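Local atomic coordinates of tyrosine--tRNA ligase, mitochondrial (Emericella nidulans, PDB entry 5IHX), a protein that probably catalyses ATP-dependent attachment of tyrosine to tRNA(Tyr) as a class I aminoacyl-tRNA synthetase, of which this construct is a C-terminally truncated form carrying the catalytic domain. Residues Gln27-Gly32 with Val60-Arg65; Val38-Glu43 with Tyr94-Pro99; Val89-Tyr94 with Phe331-Ile336. All coordinates share one frame; numbering follows the deposited sequence.

Interaction 1: residues Gln27-Gly32 with Val60-Arg65; sequences QEIKEG and VFTEKR
Ile29 and Lys30, at the C-terminal end of helix 16-30, meet Thr62 and Glu63 on the last turn of helix 54-63, so the C-terminal ends of two helices pack together. The closest CA atoms, those of Ile29 and Thr62, lie 7.2 Å apart, and both CB atoms project toward the opposing segment. With CG1 beside the backbone N (chi1 -74°), the CG2 branch of Ile29 falls on the far side from that nitrogen and comes within 4.0 Å of Thr62 OG1. The methyl Thr62 CG2 is 4.1 Å from Ile29 CD1 and touches Ile29 CG2 as well, and the two side chains run antiparallel alongside one another. Thr62 OG1 is not engaged by Ile29 in any polar sense; it bonds to the carbonyl of His58 one turn earlier.

At the more exposed margin the extended Lys30 chain crosses the bent Glu63 chain at about a right angle. Lys30 NZ lies 2.6 Å from Glu63 OE2, a salt bridge whose hydrogen-bond geometry is weak. The position of OE2 is doubtful, because it also stands too close to a neighbouring atom in the model, so the charge pairing is firmer than its exact length. Gly32 ends helix 16-30 in a Schellman motif, with positive phi.

Flanking elements extend the interface: Ile29 also packs on Glu39 of helix 37-44, Phe61 meets Phe37 and Val38 of that same helix, and Arg65, leading into strand 68-72, is salt-bridged to Glu21 back on helix 16-30.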
# COMPACT_ATOMS: atom_id res chain seq x y z
N GLN A 27 -6.91 -23.21 37.85
CA GLN A 27 -7.80 -23.99 38.70
C GLN A 27 -8.31 -23.14 39.85
O GLN A 27 -9.50 -23.17 40.17
CB GLN A 27 -7.08 -25.23 39.24
CG GLN A 27 -7.98 -26.11 40.11
CD GLN A 27 -7.27 -27.33 40.65
OE1 GLN A 27 -6.06 -27.49 40.48
NE2 GLN A 27 -8.02 -28.21 41.30
N GLU A 28 -7.42 -22.38 40.47
CA GLU A 28 -7.80 -21.53 41.60
C GLU A 28 -8.78 -20.45 41.17
O GLU A 28 -9.63 -20.03 41.96
CB GLU A 28 -6.55 -20.90 42.23
CG GLU A 28 -5.63 -21.91 42.89
CD GLU A 28 -4.37 -21.28 43.46
OE1 GLU A 28 -4.29 -20.03 43.50
OE2 GLU A 28 -3.47 -22.03 43.89
N ILE A 29 -8.68 -20.00 39.92
CA ILE A 29 -9.61 -18.99 39.41
C ILE A 29 -11.01 -19.58 39.25
O ILE A 29 -12.00 -18.97 39.63
CB ILE A 29 -9.13 -18.41 38.07
CG1 ILE A 29 -7.95 -17.46 38.29
CG2 ILE A 29 -10.26 -17.65 37.36
CD1 ILE A 29 -7.16 -17.16 37.04
N LYS A 30 -11.08 -20.78 38.67
CA LYS A 30 -12.35 -21.45 38.44
C LYS A 30 -13.00 -21.85 39.76
O LYS A 30 -14.22 -21.97 39.86
CB LYS A 30 -12.16 -22.68 37.55
CG LYS A 30 -11.62 -22.37 36.17
CD LYS A 30 -11.11 -23.63 35.49
CE LYS A 30 -10.40 -23.32 34.19
NZ LYS A 30 -9.86 -24.55 33.55
N GLU A 31 -12.16 -22.07 40.77
CA GLU A 31 -12.63 -22.50 42.09
C GLU A 31 -12.93 -21.32 43.01
O GLU A 31 -13.25 -21.50 44.18
CB GLU A 31 -11.61 -23.44 42.72
CG GLU A 31 -11.52 -24.79 42.02
CD GLU A 31 -10.54 -25.75 42.67
OE1 GLU A 31 -9.80 -25.32 43.58
OE2 GLU A 31 -10.52 -26.93 42.28
N GLY A 32 -12.80 -20.10 42.48
CA GLY A 32 -13.16 -18.90 43.21
C GLY A 32 -12.17 -18.46 44.27
O GLY A 32 -12.53 -17.71 45.18
N VAL A 60 -9.40 -16.93 27.92
CA VAL A 60 -8.07 -16.86 27.32
C VAL A 60 -7.00 -16.55 28.37
O VAL A 60 -5.98 -17.23 28.45
CB VAL A 60 -8.01 -15.80 26.19
CG1 VAL A 60 -6.56 -15.50 25.79
CG2 VAL A 60 -8.79 -16.27 24.98
N PHE A 61 -7.25 -15.52 29.18
CA PHE A 61 -6.28 -15.10 30.19
C PHE A 61 -6.20 -16.09 31.34
O PHE A 61 -5.15 -16.22 31.97
CB PHE A 61 -6.64 -13.71 30.72
CG PHE A 61 -6.12 -12.59 29.87
CD1 PHE A 61 -4.77 -12.30 29.84
CD2 PHE A 61 -6.98 -11.83 29.09
CE1 PHE A 61 -4.28 -11.27 29.06
CE2 PHE A 61 -6.50 -10.79 28.31
CZ PHE A 61 -5.15 -10.51 28.29
N THR A 62 -7.30 -16.78 31.62
CA THR A 62 -7.29 -17.80 32.66
C THR A 62 -6.40 -18.97 32.25
O THR A 62 -5.57 -19.42 33.03
CB THR A 62 -8.72 -18.32 32.96
OG1 THR A 62 -9.53 -17.24 33.43
CG2 THR A 62 -8.69 -19.42 34.01
N GLU A 63 -6.58 -19.44 31.02
CA GLU A 63 -5.91 -20.64 30.55
C GLU A 63 -4.48 -20.40 30.05
O GLU A 63 -3.64 -21.30 30.14
CB GLU A 63 -6.72 -21.29 29.43
CG GLU A 63 -8.13 -21.70 29.84
CD GLU A 63 -8.14 -22.72 30.97
OE1 GLU A 63 -7.13 -23.41 31.16
OE2 GLU A 63 -9.17 -22.82 31.67
N LYS A 64 -4.21 -19.21 29.54
CA LYS A 64 -2.94 -18.94 28.87
C LYS A 64 -2.25 -17.66 29.35
O LYS A 64 -2.90 -16.64 29.57
CB LYS A 64 -3.16 -18.84 27.35
CG LYS A 64 -3.73 -20.10 26.72
CD LYS A 64 -4.09 -19.86 25.25
CE LYS A 64 -2.86 -19.57 24.40
NZ LYS A 64 -3.21 -19.39 22.97
N ARG A 65 -0.94 -17.75 29.50
CA ARG A 65 -0.10 -16.59 29.78
C ARG A 65 0.17 -15.85 28.47
O ARG A 65 1.30 -15.82 27.99
CB ARG A 65 1.21 -17.02 30.45
CG ARG A 65 2.08 -15.90 30.97
CD ARG A 65 3.46 -16.41 31.35
NE ARG A 65 3.42 -17.39 32.44
CZ ARG A 65 3.50 -17.09 33.74
NH1 ARG A 65 3.62 -15.83 34.13
NH2 ARG A 65 3.46 -18.06 34.64

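Interaction 2: residues Val38-Glu43 with Tyr94-Pro99; sequences VEHLEE and YVWGLP
One face of the His40 imidazole is covered by the Trp96 indole: Trp96 NE1 stands 3.8 Å above the imidazole plane, offset toward the rim, and Trp96 CZ2 lies over the same ring at 3.6 Å from His40 CG. Seen from the indole, the histidine approaches obliquely. The imidazole and the five-membered ring of Trp96 have centroids 4.8 Å apart and planes inclined at 35°, an oblique pair. Trp96 has a further aromatic neighbour, Phe37, in edge-to-face geometry.

The touching atoms lie along one side of the indole. Trp96 CZ2 is also 3.6 Å from His40 CB, while Trp96 NE1 is 3.9 Å from His40 NE2. No hydrogen bond links the two segments, so the contact rests on ring-to-ring and ring-to-methylene van der Waals packing. His40 CG is anti to the backbone N (chi1 171°), which carries the imidazole off helix 37-44 and across to the indole. The CA atoms of His40 and Trp96 are 10.3 Å apart, so these two long side chains bridge a wide backbone gap.

Immediately after Trp96, Gly97 adopts positive phi in a Schellman motif, and the chain turns from helix 84-95 toward strand 100-104. The contact therefore joins the end of a beta-alpha-beta crossover helix to helix 37-44, whose Val38 and Glu39 pack on helix 54-63; beyond the turn, Pro99 is hydrogen-bonded through its backbone to Ile68 at the start of strand 68-72.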
# COMPACT_ATOMS: atom_id res chain seq x y z
N VAL A 38 -8.68 -10.61 33.61
CA VAL A 38 -9.86 -9.86 33.19
C VAL A 38 -10.68 -9.40 34.39
O VAL A 38 -11.04 -8.23 34.50
CB VAL A 38 -10.76 -10.69 32.25
CG1 VAL A 38 -12.07 -9.96 31.94
CG2 VAL A 38 -10.02 -11.02 30.96
N GLU A 39 -10.99 -10.34 35.28
CA GLU A 39 -11.75 -10.03 36.49
C GLU A 39 -11.03 -8.94 37.28
O GLU A 39 -11.66 -8.05 37.86
CB GLU A 39 -11.93 -11.28 37.34
CG GLU A 39 -12.83 -12.33 36.70
CD GLU A 39 -12.82 -13.66 37.44
OE1 GLU A 39 -11.78 -14.02 38.02
OE2 GLU A 39 -13.86 -14.35 37.42
N HIS A 40 -9.71 -9.02 37.30
CA HIS A 40 -8.90 -8.01 37.97
C HIS A 40 -9.06 -6.64 37.33
O HIS A 40 -9.29 -5.65 38.02
CB HIS A 40 -7.43 -8.41 37.95
CG HIS A 40 -6.52 -7.32 38.42
ND1 HIS A 40 -6.46 -6.92 39.74
CD2 HIS A 40 -5.65 -6.53 37.75
CE1 HIS A 40 -5.58 -5.94 39.86
NE2 HIS A 40 -5.08 -5.69 38.66
N LEU A 41 -8.96 -6.57 36.00
CA LEU A 41 -9.08 -5.30 35.29
C LEU A 41 -10.47 -4.70 35.44
O LEU A 41 -10.62 -3.49 35.55
CB LEU A 41 -8.76 -5.48 33.80
CG LEU A 41 -7.30 -5.73 33.40
CD1 LEU A 41 -7.19 -5.87 31.89
CD2 LEU A 41 -6.39 -4.61 33.89
N GLU A 42 -11.48 -5.56 35.45
CA GLU A 42 -12.85 -5.11 35.65
C GLU A 42 -12.99 -4.44 37.02
O GLU A 42 -13.67 -3.43 37.16
CB GLU A 42 -13.82 -6.28 35.52
CG GLU A 42 -14.06 -6.70 34.08
CD GLU A 42 -14.72 -8.06 33.96
OE1 GLU A 42 -15.40 -8.31 32.94
OE2 GLU A 42 -14.55 -8.89 34.87
N GLU A 43 -12.34 -5.02 38.02
CA GLU A 43 -12.34 -4.46 39.36
C GLU A 43 -11.64 -3.10 39.38
O GLU A 43 -12.02 -2.21 40.15
CB GLU A 43 -11.68 -5.42 40.34
CG GLU A 43 -11.87 -5.04 41.80
CD GLU A 43 -11.34 -6.09 42.76
OE1 GLU A 43 -10.41 -6.82 42.39
OE2 GLU A 43 -11.87 -6.18 43.89
N TYR A 94 2.30 -6.68 33.13
CA TYR A 94 3.71 -6.92 33.41
C TYR A 94 3.90 -7.53 34.80
O TYR A 94 4.55 -8.57 34.94
CB TYR A 94 4.51 -5.63 33.29
CG TYR A 94 5.99 -5.79 33.61
CD1 TYR A 94 6.79 -6.63 32.84
CD2 TYR A 94 6.57 -5.11 34.66
CE1 TYR A 94 8.14 -6.78 33.13
CE2 TYR A 94 7.92 -5.25 34.96
CZ TYR A 94 8.70 -6.09 34.19
OH TYR A 94 10.04 -6.23 34.48
N VAL A 95 3.34 -6.88 35.82
CA VAL A 95 3.53 -7.35 37.19
C VAL A 95 2.72 -8.62 37.46
O VAL A 95 2.93 -9.29 38.48
CB VAL A 95 3.15 -6.26 38.23
CG1 VAL A 95 4.00 -5.01 38.01
CG2 VAL A 95 1.67 -5.92 38.17
N TRP A 96 1.79 -8.95 36.57
CA TRP A 96 1.07 -10.22 36.64
C TRP A 96 1.83 -11.36 35.97
O TRP A 96 1.43 -12.52 36.05
CB TRP A 96 -0.32 -10.08 36.01
CG TRP A 96 -1.37 -9.72 37.01
CD1 TRP A 96 -1.38 -8.63 37.82
CD2 TRP A 96 -2.56 -10.46 37.31
NE1 TRP A 96 -2.51 -8.64 38.61
CE2 TRP A 96 -3.25 -9.75 38.31
CE3 TRP A 96 -3.10 -11.65 36.82
CZ2 TRP A 96 -4.45 -10.20 38.84
CZ3 TRP A 96 -4.30 -12.09 37.35
CH2 TRP A 96 -4.96 -11.37 38.35
N GLY A 97 2.94 -11.03 35.31
CA GLY A 97 3.78 -12.04 34.68
C GLY A 97 3.38 -12.35 33.24
O GLY A 97 3.82 -13.34 32.67
N LEU A 98 2.53 -11.50 32.67
CA LEU A 98 2.16 -11.61 31.27
C LEU A 98 3.18 -10.86 30.42
O LEU A 98 3.62 -9.78 30.80
CB LEU A 98 0.76 -11.05 31.02
CG LEU A 98 -0.40 -11.81 31.67
CD1 LEU A 98 -1.64 -10.94 31.71
CD2 LEU A 98 -0.68 -13.09 30.90
N PRO A 99 3.56 -11.43 29.26
CA PRO A 99 4.49 -10.69 28.40
C PRO A 99 3.79 -9.53 27.71
O PRO A 99 2.83 -9.74 26.98
CB PRO A 99 4.96 -11.74 27.39
CG PRO A 99 3.90 -12.78 27.37
CD PRO A 99 3.15 -12.72 28.67

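Interaction 3: residues Val89-Tyr94 with Phe331-Ile336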
# COMPACT_ATOMS: atom_id res chain seq x y z
N VAL A 89 -2.99 -0.83 31.79
CA VAL A 89 -3.32 -2.24 31.55
C VAL A 89 -2.06 -3.07 31.35
O VAL A 89 -1.93 -4.16 31.90
CB VAL A 89 -4.25 -2.40 30.32
CG1 VAL A 89 -4.38 -3.86 29.91
CG2 VAL A 89 -5.63 -1.82 30.62
N LEU A 90 -1.11 -2.55 30.56
CA LEU A 90 0.14 -3.25 30.32
C LEU A 90 0.98 -3.32 31.59
O LEU A 90 1.68 -4.30 31.84
CB LEU A 90 0.94 -2.58 29.20
CG LEU A 90 0.35 -2.56 27.79
CD1 LEU A 90 1.36 -1.99 26.81
CD2 LEU A 90 -0.13 -3.94 27.35
N ALA A 91 0.91 -2.26 32.40
CA ALA A 91 1.62 -2.24 33.68
C ALA A 91 1.14 -3.38 34.56
O ALA A 91 1.93 -4.11 35.14
CB ALA A 91 1.42 -0.90 34.37
N TRP A 92 -0.18 -3.53 34.65
CA TRP A 92 -0.77 -4.63 35.41
C TRP A 92 -0.34 -5.96 34.82
O TRP A 92 0.05 -6.88 35.55
CB TRP A 92 -2.29 -4.52 35.42
CG TRP A 92 -2.82 -3.59 36.47
CD1 TRP A 92 -3.55 -2.46 36.28
CD2 TRP A 92 -2.64 -3.72 37.89
NE1 TRP A 92 -3.85 -1.88 37.48
CE2 TRP A 92 -3.31 -2.64 38.49
CE3 TRP A 92 -2.00 -4.66 38.70
CZ2 TRP A 92 -3.34 -2.46 39.87
CZ3 TRP A 92 -2.04 -4.48 40.07
CH2 TRP A 92 -2.70 -3.39 40.64
N GLY A 93 -0.44 -6.07 33.50
CA GLY A 93 -0.02 -7.27 32.80
C GLY A 93 1.40 -7.66 33.14
O GLY A 93 1.69 -8.83 33.42
N TYR A 94 2.30 -6.68 33.13
CA TYR A 94 3.71 -6.92 33.41
C TYR A 94 3.90 -7.53 34.80
O TYR A 94 4.55 -8.57 34.94
CB TYR A 94 4.51 -5.63 33.29
CG TYR A 94 5.99 -5.79 33.61
CD1 TYR A 94 6.79 -6.63 32.84
CD2 TYR A 94 6.57 -5.11 34.66
CE1 TYR A 94 8.14 -6.78 33.13
CE2 TYR A 94 7.92 -5.25 34.96
CZ TYR A 94 8.70 -6.09 34.19
OH TYR A 94 10.04 -6.23 34.48
N PHE A 331 -5.69 4.58 37.85
CA PHE A 331 -4.38 5.22 37.72
C PHE A 331 -3.33 4.81 38.76
O PHE A 331 -2.21 5.31 38.72
CB PHE A 331 -4.54 6.74 37.77
CG PHE A 331 -5.11 7.34 36.51
CD1 PHE A 331 -4.33 7.45 35.37
CD2 PHE A 331 -6.42 7.80 36.47
CE1 PHE A 331 -4.85 8.01 34.22
CE2 PHE A 331 -6.94 8.35 35.32
CZ PHE A 331 -6.15 8.45 34.19
N THR A 332 -3.68 3.91 39.67
CA THR A 332 -2.74 3.48 40.71
C THR A 332 -2.77 1.98 40.92
O THR A 332 -3.68 1.29 40.46
CB THR A 332 -3.02 4.17 42.06
OG1 THR A 332 -3.99 3.42 42.80
CG2 THR A 332 -3.52 5.60 41.87
N PHE A 333 -1.75 1.48 41.64
CA PHE A 333 -1.67 0.07 42.04
C PHE A 333 -2.17 -0.12 43.47
O PHE A 333 -1.98 -1.18 44.06
CB PHE A 333 -0.23 -0.44 41.91
CG PHE A 333 0.17 -0.85 40.51
CD1 PHE A 333 1.42 -1.41 40.28
CD2 PHE A 333 -0.67 -0.66 39.42
CE1 PHE A 333 1.81 -1.78 39.01
CE2 PHE A 333 -0.29 -1.03 38.15
CZ PHE A 333 0.96 -1.60 37.94
N LEU A 334 -2.80 0.91 44.03
CA LEU A 334 -3.34 0.84 45.38
C LEU A 334 -4.34 -0.30 45.50
O LEU A 334 -5.24 -0.41 44.67
CB LEU A 334 -4.01 2.16 45.77
CG LEU A 334 -3.10 3.36 46.09
CD1 LEU A 334 -3.92 4.63 46.14
CD2 LEU A 334 -2.37 3.15 47.41
N PRO A 335 -4.18 -1.17 46.52
CA PRO A 335 -5.16 -2.24 46.73
C PRO A 335 -6.57 -1.70 46.94
O PRO A 335 -6.73 -0.60 47.46
CB PRO A 335 -4.66 -2.94 48.00
CG PRO A 335 -3.21 -2.62 48.07
CD PRO A 335 -3.07 -1.25 47.49
N ILE A 336 -7.57 -2.47 46.53
CA ILE A 336 -8.97 -2.05 46.66
C ILE A 336 -9.34 -1.77 48.12
O ILE A 336 -10.01 -0.78 48.40
CB ILE A 336 -9.93 -3.11 46.07
CG1 ILE A 336 -9.71 -3.26 44.56
CG2 ILE A 336 -11.39 -2.77 46.38
CD1 ILE A 336 -10.05 -2.03 43.74
O HOH W 1 -4.51 0.69 37.73
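The loop 331-336, with no regular secondary structure, passes alongside helix 84-95, its nearest CA pair being Trp92 and Phe333 at 8.2 Å. Phe333 is set against the Trp92 indole: Phe333 CE2 sits 3.4 Å above the indole plane, over its centre, and Phe333 CD2 comes to 3.3 Å from Trp92 CZ2. The planes are inclined at 35° and the phenyl centroid is 4.0 Å from that of the six-membered indole ring, an oblique pair. The rings come from opposite directions and overlap side by side, and the closest approaches to the indole are made by Phe333 CD2 and CE2. With CG anti to the carbonyl carbon (chi1 -82°), Phe333 brings its far end to helix 84-95, where Ala91 CB meets the ring edge near its plane, 3.7 Å from Phe333 CZ.

The helix is the connection between parallel strands 68-72 and 100-104 of the Rossmann-type catalytic domain, whereas the loop links helices 321-331 and 336-348 in the helical region that follows it. Their contact is thus a buried interface between these two parts of the synthetase. Polar bridging accompanies the aromatic pair: a water accepts from Trp92 NE1 at 2.7 Å and lies 2.9 Å from Thr332 O, to which it can donate, although other acceptors compete for its protons.

Bonds within the loop and to its surroundings hold it. Thr332 OG1 accepts from Leu334 N in an ST turn and bonds to Leu328 O, Phe333 N is tied to Tyr150 OH on helix 126-153, and Pro335 occupies the N-cap position of helix 336-348. His40 of helix 37-44 approaches the indole face opposite to the one that Phe333 covers.

How the interactions relate
Interactions 2 and 3 use successive parts of helix 84-95 and its exit, with centres about 8 Å apart, and share Tyr94; His40 of interaction 2 also packs on Trp92 of interaction 3, linking the two. Interaction 3 is wholly buried and aromatic with a bridging water, interaction 2 is partly buried and aromatic without any cross-segment hydrogen bond, and interaction 1, farthest from the chain centre at about 22 Å, combines a small apolar patch with an exposed ion pair. Interactions 1 and 2 touch through Arg65 NH1, probably hydrogen-bonded to Gly97 O at 2.9 Å, and through Phe61 against Val38. Interactions 1 and 3 do not touch.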